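Local coordinates for Atu0111 protein (Agrobacterium tumefaciens, PDB 2FSQ) that is of unknown function but probably belongs to the 2H phosphoesterase-like proteins, whose two H-x-T motifs usually form one phosphoester-hydrolysing site, at residues A[73-78]-A[184-189]; A[67-72]-A[196-201]; A[124-129]-A[160-165]; A[86-91]-A[165-170]. One frame throughout, in Å; residues are numbered along the deposited sequence. Where two conformers were deposited one is given.

Contact 1 of 4, residues A[73-78]-A[184-189]; sequences SQLAFT and SYIVSW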
# COMPACT_ATOMS: atom_id res chain seq x y z
N SER A 73 9.19 13.87 11.17
CA SER A 73 10.61 13.55 11.13
C SER A 73 10.90 12.07 11.40
O SER A 73 12.00 11.59 11.09
CB SER A 73 11.39 14.44 12.09
OG SER A 73 10.95 14.29 13.43
N GLN A 74 9.92 11.35 11.96
CA GLN A 74 10.02 9.92 12.28
C GLN A 74 9.31 9.04 11.27
O GLN A 74 9.15 7.84 11.49
CB GLN A 74 9.43 9.65 13.66
CG GLN A 74 10.02 10.48 14.79
CD GLN A 74 9.40 10.15 16.13
OE1 GLN A 74 9.35 8.99 16.55
NE2 GLN A 74 8.95 11.17 16.81
N LEU A 75 8.89 9.65 10.17
CA LEU A 75 8.15 8.98 9.10
C LEU A 75 8.90 9.13 7.80
O LEU A 75 9.56 10.15 7.58
CB LEU A 75 6.76 9.61 8.95
CG LEU A 75 5.83 9.52 10.15
CD1 LEU A 75 4.53 10.28 9.86
CD2 LEU A 75 5.50 8.08 10.48
N ALA A 76 8.83 8.12 6.95
CA ALA A 76 9.43 8.17 5.63
C ALA A 76 8.31 8.27 4.61
O ALA A 76 7.58 7.29 4.36
CB ALA A 76 10.27 6.93 5.36
N PHE A 77 8.12 9.46 4.06
CA PHE A 77 7.04 9.70 3.11
C PHE A 77 7.47 9.30 1.72
O PHE A 77 8.60 9.59 1.30
CB PHE A 77 6.63 11.20 3.11
CG PHE A 77 5.83 11.60 4.31
CD1 PHE A 77 4.43 11.67 4.25
CD2 PHE A 77 6.46 11.90 5.51
CE1 PHE A 77 3.70 12.05 5.38
CE2 PHE A 77 5.75 12.27 6.63
CZ PHE A 77 4.36 12.35 6.57
N THR A 78 6.57 8.64 1.00
CA THR A 78 6.80 8.24 -0.37
C THR A 78 6.42 9.41 -1.31
O THR A 78 5.67 10.30 -0.92
CB THR A 78 5.94 7.01 -0.69
OG1 THR A 78 4.58 7.33 -0.39
CG2 THR A 78 6.36 5.84 0.21
N SER A 184 3.21 6.87 4.27
CA SER A 184 4.54 6.88 4.90
C SER A 184 4.83 5.54 5.53
O SER A 184 3.94 4.70 5.70
CB SER A 184 4.63 7.97 5.98
OG SER A 184 3.98 7.58 7.16
N TYR A 185 6.09 5.37 5.91
CA TYR A 185 6.51 4.26 6.76
C TYR A 185 6.99 4.81 8.09
O TYR A 185 7.65 5.85 8.14
CB TYR A 185 7.66 3.50 6.09
CG TYR A 185 7.19 2.64 4.95
CD1 TYR A 185 6.92 1.28 5.16
CD2 TYR A 185 6.97 3.17 3.69
CE1 TYR A 185 6.46 0.48 4.13
CE2 TYR A 185 6.51 2.36 2.64
CZ TYR A 185 6.25 1.03 2.88
OH TYR A 185 5.81 0.23 1.87
N ILE A 186 6.71 4.08 9.16
CA ILE A 186 7.24 4.45 10.48
C ILE A 186 8.73 4.11 10.52
O ILE A 186 9.12 2.96 10.32
CB ILE A 186 6.53 3.67 11.61
CG1 ILE A 186 5.01 3.77 11.47
CG2 ILE A 186 7.05 4.14 12.98
CD1 ILE A 186 4.46 5.12 11.72
N VAL A 187 9.57 5.13 10.77
CA VAL A 187 11.01 4.93 10.92
C VAL A 187 11.41 4.68 12.37
O VAL A 187 12.27 3.83 12.64
CB VAL A 187 11.79 6.13 10.35
CG1 VAL A 187 13.30 5.88 10.42
CG2 VAL A 187 11.35 6.41 8.92
N SER A 188 10.78 5.42 13.29
CA SER A 188 10.97 5.21 14.73
C SER A 188 9.64 5.37 15.43
O SER A 188 8.82 6.18 15.01
CB SER A 188 12.02 6.16 15.33
OG SER A 188 11.69 7.53 15.14
N TRP A 189 9.42 4.58 16.48
CA TRP A 189 8.13 4.57 17.17
C TRP A 189 7.87 5.91 17.85
O TRP A 189 8.80 6.63 18.22
CB TRP A 189 8.06 3.39 18.16
CG TRP A 189 8.33 2.04 17.53
CD1 TRP A 189 9.36 1.18 17.83
CD2 TRP A 189 7.58 1.40 16.49
NE1 TRP A 189 9.29 0.06 17.04
CE2 TRP A 189 8.20 0.15 16.22
CE3 TRP A 189 6.42 1.74 15.78
CZ2 TRP A 189 7.72 -0.74 15.25
CZ3 TRP A 189 5.94 0.85 14.81
CH2 TRP A 189 6.59 -0.38 14.56
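The first torsion of Phe-77 (chi1 -75°) sets CG anti to its carbonyl carbon and, as Phe-77 and Ser-184 are bridge partners, lays the ring over Ser-184 CB, a CH-pi contact at 4.1 Å from the centroid. Chi1 of Ser-184 (77°) turns OG, flanked by both the backbone N and the carbonyl carbon, off to bond Pro-140 O. Phe-66 and Leu-67 of helix 54-67 also pack against Phe-77. On the same face Leu-75 and Ile-186 run alongside one another in the same direction, their tips pressed to 3.4 Å, Leu-75 CD2 on Ile-186 CD1, a squeezed methyl contact. On the other face, that of Ala-76 and Tyr-185, Ala-76 CB touches Val-187 CG2 at 3.8 Å. Ala-76 and Tyr-185 form the hydrogen-bonded pair: Ala-76 N reaches Tyr-185 O at 2.8 Å in the carbonyl plane, and Tyr-185 N returns to Ala-76 O at 2.9 Å from 32° above its plane. Past the strand ends, Gln-74 O accepts from Val-187 N at 2.8 Å and, weakly, from Ser-188 N, with the Gln-74 side chain extended alongside Ser-188. Three successive bridges, alternating non-hydrogen-bonded and hydrogen-bonded, make this a short two-stranded antiparallel ribbon joining chain regions far apart in sequence.

Contact 2 of 4, residues A[67-72]-A[196-201]; sequences LDMPEA and PRWQAM. With ACY (acetic acid), chain C.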
# COMPACT_ATOMS: atom_id res chain seq x y z
N LEU A 67 2.74 15.98 7.30
CA LEU A 67 4.06 16.63 7.24
C LEU A 67 4.15 17.81 8.21
O LEU A 67 5.24 18.10 8.74
CB LEU A 67 4.36 17.07 5.80
CG LEU A 67 4.73 15.94 4.82
CD1 LEU A 67 4.57 16.34 3.35
CD2 LEU A 67 6.17 15.48 5.07
N ASP A 68 3.03 18.47 8.50
CA ASP A 68 3.03 19.62 9.44
C ASP A 68 3.44 19.22 10.84
O ASP A 68 3.86 20.08 11.61
CB ASP A 68 1.64 20.28 9.55
CG ASP A 68 1.23 21.06 8.30
OD1 ASP A 68 2.08 21.37 7.44
OD2 ASP A 68 0.02 21.35 8.19
N MSE A 69 3.27 17.94 11.19
CA MSE A 69 3.51 17.48 12.55
C MSE A 69 5.01 17.34 12.79
O MSE A 69 5.76 16.91 11.88
CB MSE A 69 2.84 16.13 12.81
CG MSE A 69 1.32 16.08 12.64
SE MSE A 69 0.37 17.21 13.93
CE MSE A 69 -0.95 15.95 14.53
N PRO A 70 5.46 17.67 14.01
CA PRO A 70 6.88 17.49 14.31
C PRO A 70 7.33 16.04 14.15
O PRO A 70 8.45 15.80 13.71
CB PRO A 70 7.01 17.93 15.78
CG PRO A 70 5.70 18.33 16.23
CD PRO A 70 4.71 18.26 15.13
N GLU A 71 6.45 15.08 14.44
CA GLU A 71 6.80 13.66 14.33
C GLU A 71 6.88 13.17 12.88
O GLU A 71 7.24 12.02 12.63
CB GLU A 71 5.83 12.80 15.13
CG GLU A 71 5.87 13.09 16.62
CD GLU A 71 5.06 14.32 17.02
OE1 GLU A 71 4.19 14.77 16.24
OE2 GLU A 71 5.28 14.81 18.14
N ALA A 72 6.61 14.06 11.93
CA ALA A 72 6.85 13.74 10.52
C ALA A 72 8.32 13.35 10.30
O ALA A 72 8.64 12.59 9.39
CB ALA A 72 6.48 14.90 9.64
N PRO A 196 -2.43 11.81 21.60
CA PRO A 196 -3.74 12.49 21.55
C PRO A 196 -3.82 13.58 20.47
O PRO A 196 -4.85 13.73 19.81
CB PRO A 196 -3.88 13.08 22.96
CG PRO A 196 -3.07 12.13 23.83
CD PRO A 196 -1.86 11.84 22.96
N ARG A 197 -2.73 14.30 20.23
CA ARG A 197 -2.72 15.29 19.17
C ARG A 197 -2.86 14.63 17.78
O ARG A 197 -3.65 15.08 16.96
CB ARG A 197 -1.43 16.14 19.27
CG ARG A 197 -1.12 16.92 18.00
CD ARG A 197 -0.04 18.00 18.13
NE ARG A 197 1.12 17.55 18.87
CZ ARG A 197 2.14 16.89 18.34
NH1 ARG A 197 2.15 16.59 17.04
NH2 ARG A 197 3.15 16.50 19.11
N TRP A 198 -2.09 13.58 17.53
CA TRP A 198 -2.25 12.85 16.27
C TRP A 198 -3.68 12.34 16.12
O TRP A 198 -4.25 12.44 15.04
CB TRP A 198 -1.24 11.71 16.15
CG TRP A 198 0.04 12.17 15.56
CD1 TRP A 198 1.09 12.77 16.21
CD2 TRP A 198 0.43 12.08 14.18
NE1 TRP A 198 2.10 13.07 15.32
CE2 TRP A 198 1.71 12.67 14.06
CE3 TRP A 198 -0.20 11.59 13.02
CZ2 TRP A 198 2.41 12.73 12.84
CZ3 TRP A 198 0.49 11.67 11.80
CH2 TRP A 198 1.77 12.24 11.72
N GLN A 199 -4.26 11.78 17.18
CA GLN A 199 -5.63 11.28 17.04
C GLN A 199 -6.60 12.39 16.66
O GLN A 199 -7.48 12.20 15.81
CB GLN A 199 -6.12 10.60 18.30
CG GLN A 199 -7.46 9.88 18.05
CD GLN A 199 -7.34 8.80 16.98
OE1 GLN A 199 -8.02 8.83 15.92
NE2 GLN A 199 -6.48 7.84 17.25
N ALA A 200 -6.45 13.55 17.29
CA ALA A 200 -7.36 14.63 16.99
C ALA A 200 -7.22 15.06 15.53
O ALA A 200 -8.22 15.29 14.84
CB ALA A 200 -7.09 15.80 17.94
N MSE A 201 -5.97 15.16 15.05
CA MSE A 201 -5.75 15.53 13.66
C MSE A 201 -6.25 14.45 12.71
O MSE A 201 -6.87 14.77 11.69
CB MSE A 201 -4.27 15.84 13.41
CG MSE A 201 -3.95 16.19 11.95
SE MSE A 201 -3.62 14.67 10.77
CE MSE A 201 -1.84 14.20 11.43
C ACY C . 1.83 17.16 22.50
O ACY C . 1.11 17.92 21.82
OXT ACY C . 2.73 16.44 22.01
CH3 ACY C . 1.64 17.07 23.99
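The side chain of Met-69, a selenomethionine, makes a Met-aromatic contact with Trp-198 where the turn after helix 54-67 meets helix 195-212. Met-69 CB starts at the rim of the indole, 3.4 Å from Trp-198 CZ2. Met-69 CG then lies over one face of the six-membered ring, 3.9 Å from its centroid, in a CH-pi contact. The bend at chi2 (-64°) carries SE obliquely past the five-membered ring to the in-plane edge of the Arg-197 guanidinium, and chi3 then sends CE on to the helix. Met-69 CE wedges between two helix side chains, 3.5 Å from Met-201 CB and 3.6 Å from Arg-197 CG. Alongside, Glu-71 and Arg-197 meet tip to tip in a nearly coplanar, end-on salt bridge: NH1 of Arg-197 bonds to OE1 of Glu-71 and NH2 to OE2, each on a syn lone pair. The guanidinium lies between Glu-71, which its charge would probably keep ionised, and an acetic acid (probably acetate from the crystallisation liquor) gripped by NE and NH2. Phe-190 meets the Trp-198 ring edge-to-face. Doubly held, OE1 of Glu-71 also accepts from NE1 of Trp-198 at 2.8 Å, a bond in the indole plane that arrives 47° above the carboxylate plane.

Contact 3 of 4, residues A[124-129]-A[160-165]; sequences TFPTLP and RDTFAD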
# COMPACT_ATOMS: atom_id res chain seq x y z
N THR A 124 -3.37 -13.63 -20.32
CA THR A 124 -4.72 -14.19 -20.41
C THR A 124 -5.62 -13.88 -19.20
O THR A 124 -6.65 -14.54 -19.01
CB THR A 124 -4.67 -15.72 -20.63
OG1 THR A 124 -3.98 -16.34 -19.54
CG2 THR A 124 -3.97 -16.07 -21.95
N PHE A 125 -5.23 -12.90 -18.39
CA PHE A 125 -6.08 -12.47 -17.26
C PHE A 125 -7.46 -12.03 -17.74
O PHE A 125 -7.55 -11.26 -18.70
CB PHE A 125 -5.41 -11.33 -16.49
CG PHE A 125 -5.97 -11.14 -15.11
CD1 PHE A 125 -5.62 -12.00 -14.09
CD2 PHE A 125 -6.86 -10.10 -14.85
CE1 PHE A 125 -6.14 -11.85 -12.83
CE2 PHE A 125 -7.39 -9.93 -13.57
CZ PHE A 125 -7.03 -10.81 -12.56
N PRO A 126 -8.53 -12.53 -17.09
CA PRO A 126 -9.88 -12.25 -17.60
C PRO A 126 -10.33 -10.82 -17.32
O PRO A 126 -9.81 -10.16 -16.43
CB PRO A 126 -10.75 -13.24 -16.84
CG PRO A 126 -10.04 -13.44 -15.52
CD PRO A 126 -8.57 -13.40 -15.89
N THR A 127 -11.31 -10.36 -18.10
CA THR A 127 -11.96 -9.09 -17.84
C THR A 127 -12.87 -9.25 -16.63
O THR A 127 -13.75 -10.11 -16.62
CB THR A 127 -12.77 -8.66 -19.08
OG1 THR A 127 -11.86 -8.47 -20.17
CG2 THR A 127 -13.53 -7.36 -18.82
N LEU A 128 -12.61 -8.44 -15.60
CA LEU A 128 -13.42 -8.46 -14.39
C LEU A 128 -14.06 -7.09 -14.19
O LEU A 128 -13.57 -6.10 -14.73
CB LEU A 128 -12.57 -8.86 -13.18
CG LEU A 128 -11.91 -10.23 -13.27
CD1 LEU A 128 -10.96 -10.45 -12.13
CD2 LEU A 128 -12.93 -11.36 -13.32
N PRO A 129 -15.19 -7.04 -13.46
CA PRO A 129 -15.88 -5.76 -13.31
C PRO A 129 -15.07 -4.72 -12.54
O PRO A 129 -14.26 -5.06 -11.66
CB PRO A 129 -17.14 -6.14 -12.52
CG PRO A 129 -17.33 -7.61 -12.74
CD PRO A 129 -15.93 -8.14 -12.80
N ARG A 160 -8.71 -10.45 -6.52
CA ARG A 160 -7.60 -11.01 -5.74
C ARG A 160 -7.56 -12.52 -5.82
O ARG A 160 -6.48 -13.09 -5.94
CB ARG A 160 -7.66 -10.53 -4.29
CG ARG A 160 -7.14 -9.10 -4.16
CD ARG A 160 -7.31 -8.52 -2.76
NE ARG A 160 -6.84 -9.46 -1.73
CZ ARG A 160 -5.57 -9.63 -1.39
NH1 ARG A 160 -4.61 -8.94 -1.99
NH2 ARG A 160 -5.26 -10.53 -0.46
N ASP A 161 -8.71 -13.17 -5.77
CA ASP A 161 -8.73 -14.63 -5.89
C ASP A 161 -8.20 -15.03 -7.26
O ASP A 161 -7.48 -16.03 -7.40
CB ASP A 161 -10.15 -15.18 -5.72
CG ASP A 161 -10.62 -15.16 -4.28
OD1 ASP A 161 -9.78 -14.99 -3.36
OD2 ASP A 161 -11.85 -15.31 -4.06
N THR A 162 -8.56 -14.26 -8.28
CA THR A 162 -8.10 -14.57 -9.62
C THR A 162 -6.59 -14.34 -9.71
O THR A 162 -5.86 -15.16 -10.27
CB THR A 162 -8.88 -13.75 -10.68
OG1 THR A 162 -10.29 -13.91 -10.46
CG2 THR A 162 -8.54 -14.21 -12.12
N PHE A 163 -6.09 -13.24 -9.13
CA PHE A 163 -4.66 -13.03 -9.11
C PHE A 163 -3.90 -14.13 -8.40
O PHE A 163 -2.80 -14.48 -8.82
CB PHE A 163 -4.29 -11.68 -8.49
CG PHE A 163 -4.46 -10.51 -9.44
CD1 PHE A 163 -3.86 -10.50 -10.70
CD2 PHE A 163 -5.19 -9.40 -9.05
CE1 PHE A 163 -4.02 -9.40 -11.56
CE2 PHE A 163 -5.35 -8.31 -9.88
CZ PHE A 163 -4.78 -8.31 -11.14
N ALA A 164 -4.47 -14.67 -7.33
CA ALA A 164 -3.81 -15.75 -6.59
C ALA A 164 -3.58 -16.94 -7.51
O ALA A 164 -2.54 -17.57 -7.46
CB ALA A 164 -4.61 -16.16 -5.36
N ASP A 165 -4.55 -17.23 -8.38
CA ASP A 165 -4.39 -18.31 -9.36
C ASP A 165 -3.26 -18.03 -10.34
O ASP A 165 -2.46 -18.91 -10.64
CB ASP A 165 -5.70 -18.54 -10.12
CG ASP A 165 -6.77 -19.17 -9.27
OD1 ASP A 165 -6.44 -19.80 -8.24
OD2 ASP A 165 -7.97 -19.04 -9.63
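This is an apolar, largely aromatic contact near the surface, where the irregular loop between helix 111-121 and strand 133-139 lies against helix 150-167. Its centre is the pair Phe-125 and Phe-163, one from the loop and one from the helix. Phe-125 swings CG anti to its backbone N (chi1 -162°), sending the ring toward the helix; Phe-163 keeps CG anti to its carbonyl carbon (chi1 -79°), so its ring comes in from the flank and the two side chains cross at about a right angle. The rings nevertheless lie nearly flat on each other, planes 13° apart and centroids 4.3 Å apart, in an offset stack. Phe-125 CE1 comes to 3.4 Å from Phe-163 CD1, and Phe-125 CZ sits over the Phe-163 face toward its rim. The opposite face of Phe-125 is lined by CD of the following Pro-126, so the ring is held between proline and phenylalanine. The stack is part of a larger aromatic cluster: Phe-166 of the same helix meets Phe-125 edge-to-face, Phe-238 meets Phe-163 edge-to-face, and Val-87 and Phe-88 of strand 84-92 also touch Phe-163. Thr-162 fills the angle beside the stack. Its methyl CG2, anti to the backbone N, reaches Phe-125 CE1 at 3.4 Å and meets Pro-126 CG tip to tip at 3.8 Å. The hydroxyl turns along the helix instead, bonding to Leu-158 O one turn back, and its OG1 lies 3.9 Å from Leu-128 CD1.

Contact 4 of 4, residues A[86-91]-A[165-170]; sequences TVFQGV and DFFGYR. With ACY (acetic acid), chain B.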
# COMPACT_ATOMS: atom_id res chain seq x y z
N THR A 86 -2.38 -1.03 -3.37
CA THR A 86 -2.03 -2.38 -3.84
C THR A 86 -3.30 -3.24 -3.91
O THR A 86 -4.16 -3.19 -3.02
CB THR A 86 -0.99 -3.00 -2.90
OG1 THR A 86 0.17 -2.16 -2.94
CG2 THR A 86 -0.59 -4.42 -3.33
N VAL A 87 -3.43 -3.96 -5.02
CA VAL A 87 -4.53 -4.91 -5.18
C VAL A 87 -4.05 -6.32 -4.83
O VAL A 87 -4.74 -7.05 -4.13
CB VAL A 87 -5.07 -4.90 -6.62
CG1 VAL A 87 -6.19 -5.92 -6.82
CG2 VAL A 87 -5.56 -3.49 -6.97
N PHE A 88 -2.86 -6.68 -5.29
CA PHE A 88 -2.28 -8.00 -4.98
C PHE A 88 -0.77 -7.89 -5.01
O PHE A 88 -0.21 -7.50 -6.03
CB PHE A 88 -2.76 -9.05 -6.00
CG PHE A 88 -2.39 -10.45 -5.63
CD1 PHE A 88 -3.24 -11.22 -4.85
CD2 PHE A 88 -1.19 -11.02 -6.07
CE1 PHE A 88 -2.92 -12.52 -4.50
CE2 PHE A 88 -0.85 -12.33 -5.71
CZ PHE A 88 -1.72 -13.09 -4.96
N GLN A 89 -0.11 -8.18 -3.88
CA GLN A 89 1.35 -8.11 -3.82
C GLN A 89 1.97 -9.16 -4.71
O GLN A 89 1.59 -10.32 -4.65
CB GLN A 89 1.88 -8.38 -2.41
CG GLN A 89 1.62 -7.30 -1.40
CD GLN A 89 2.40 -7.55 -0.10
OE1 GLN A 89 3.36 -8.31 -0.08
NE2 GLN A 89 1.97 -6.90 0.98
N GLY A 90 2.99 -8.75 -5.48
CA GLY A 90 3.81 -9.70 -6.23
C GLY A 90 4.98 -10.13 -5.35
O GLY A 90 4.90 -10.12 -4.12
N VAL A 91 6.09 -10.49 -5.97
CA VAL A 91 7.27 -10.93 -5.21
C VAL A 91 8.17 -9.75 -4.88
O VAL A 91 8.06 -8.68 -5.49
CB VAL A 91 8.09 -12.04 -5.93
CG1 VAL A 91 7.22 -13.27 -6.14
CG2 VAL A 91 8.65 -11.52 -7.26
N ASP A 165 -4.55 -17.23 -8.38
CA ASP A 165 -4.39 -18.31 -9.36
C ASP A 165 -3.26 -18.03 -10.34
O ASP A 165 -2.46 -18.91 -10.64
CB ASP A 165 -5.70 -18.54 -10.12
CG ASP A 165 -6.77 -19.17 -9.27
OD1 ASP A 165 -6.44 -19.80 -8.24
OD2 ASP A 165 -7.97 -19.04 -9.63
N PHE A 166 -3.20 -16.80 -10.85
CA PHE A 166 -2.12 -16.43 -11.79
C PHE A 166 -0.74 -16.34 -11.15
O PHE A 166 0.26 -16.74 -11.74
CB PHE A 166 -2.48 -15.13 -12.52
CG PHE A 166 -3.47 -15.32 -13.65
CD1 PHE A 166 -4.82 -15.52 -13.39
CD2 PHE A 166 -3.03 -15.33 -14.97
CE1 PHE A 166 -5.73 -15.70 -14.42
CE2 PHE A 166 -3.95 -15.51 -16.01
CZ PHE A 166 -5.28 -15.71 -15.74
N PHE A 167 -0.68 -15.81 -9.94
CA PHE A 167 0.60 -15.65 -9.26
C PHE A 167 1.10 -16.94 -8.62
O PHE A 167 2.30 -17.10 -8.41
CB PHE A 167 0.51 -14.52 -8.23
CG PHE A 167 0.70 -13.15 -8.82
CD1 PHE A 167 1.92 -12.50 -8.68
CD2 PHE A 167 -0.33 -12.50 -9.51
CE1 PHE A 167 2.13 -11.22 -9.22
CE2 PHE A 167 -0.13 -11.23 -10.06
CZ PHE A 167 1.10 -10.59 -9.92
N GLY A 168 0.16 -17.84 -8.31
CA GLY A 168 0.49 -19.17 -7.80
C GLY A 168 0.88 -19.22 -6.34
O GLY A 168 1.58 -20.13 -5.90
N TYR A 169 0.39 -18.26 -5.56
CA TYR A 169 0.51 -18.29 -4.10
C TYR A 169 -0.57 -17.43 -3.51
O TYR A 169 -1.22 -16.64 -4.22
CB TYR A 169 1.89 -17.79 -3.62
CG TYR A 169 2.19 -16.36 -4.06
CD1 TYR A 169 1.62 -15.26 -3.41
CD2 TYR A 169 3.05 -16.12 -5.11
CE1 TYR A 169 1.90 -13.96 -3.83
CE2 TYR A 169 3.33 -14.84 -5.53
CZ TYR A 169 2.76 -13.76 -4.88
OH TYR A 169 3.06 -12.51 -5.32
N ARG A 170 -0.78 -17.61 -2.21
CA ARG A 170 -1.66 -16.77 -1.38
C ARG A 170 -0.92 -16.48 -0.08
O ARG A 170 -0.29 -17.38 0.50
CB ARG A 170 -2.98 -17.49 -1.03
CG ARG A 170 -4.00 -17.56 -2.15
CD ARG A 170 -5.19 -18.46 -1.80
NE ARG A 170 -6.22 -18.43 -2.83
CZ ARG A 170 -7.51 -18.23 -2.61
NH1 ARG A 170 -7.97 -18.04 -1.38
NH2 ARG A 170 -8.36 -18.22 -3.62
C ACY B . 1.58 -1.06 0.47
O ACY B . 1.86 0.09 0.04
OXT ACY B . 0.97 -1.94 -0.21
CH3 ACY B . 1.94 -1.40 1.88
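The hydroxyl of Tyr-169 makes one hydrogen bond across this contact, OH to Gln-89 O at 2.7 Å, in the carbonyl plane and on a lone pair. It ties the end of helix 150-167 to the edge strand 84-92 within a buried aromatic cluster of Phe-88, Phe-167 and Tyr-169. The strand turns a corner there: a classic beta bulge sets Val-87 and Phe-88 together opposite Val-45, and Phe-88 sends CG anti to its backbone N toward the helix. Its ring meets Phe-167 tip to tip and obliquely, planes 46° apart, with Phe-88 CE2 at 3.6 Å from Phe-167 CG. Against Tyr-169 the Phe-88 ring is closer to parallel but slid aside, so the two barely overlap. Gly-168, with positive phi (78°), lets the chain leave the helix, and Tyr-169 then takes the crowded first torsion (chi1 58°) that folds its ring back to the strand. Tyr-169 OH lies 3.0 Å from Gly-90 CA, while Phe-167 CB lies over one face of the Tyr-169 ring, toward its rim. At the start of 86-91 Thr-86 OG1 donates to an acetate also held by Thr-182; these are the threonines of the two H-x-T motifs, so the acetate probably marks the active site expected for a 2H protein. Tyr-169 O, buried without a hydrogen-bonding partner, lies at the in-plane edge of the Phe-88 ring, 3.7 Å from Phe-88 CZ.

Overall arrangement
The four contacts form two groups on opposite sides of the chain's centre. Contacts 1 and 2 are about 12 Å apart between centres and touch, Leu-75 and Phe-77 of the ribbon packing on Trp-198 and Leu-67. Contacts 3 and 4, about 10 Å apart, share helix 150-167 and Asp-165; Arg-160 probably hydrogen-bonds to Val-87 O between them. From contact 1 to contact 4 the centres are about 26 Å apart. Along the chain the pairings enclose one another, contact 2 outermost, then 1, 4 and 3. Strand 84-92 of contact 4 edges the four-stranded sheet, whereas contact 1 is a separate two-stranded one, consistent with the two-lobed build of 2H proteins.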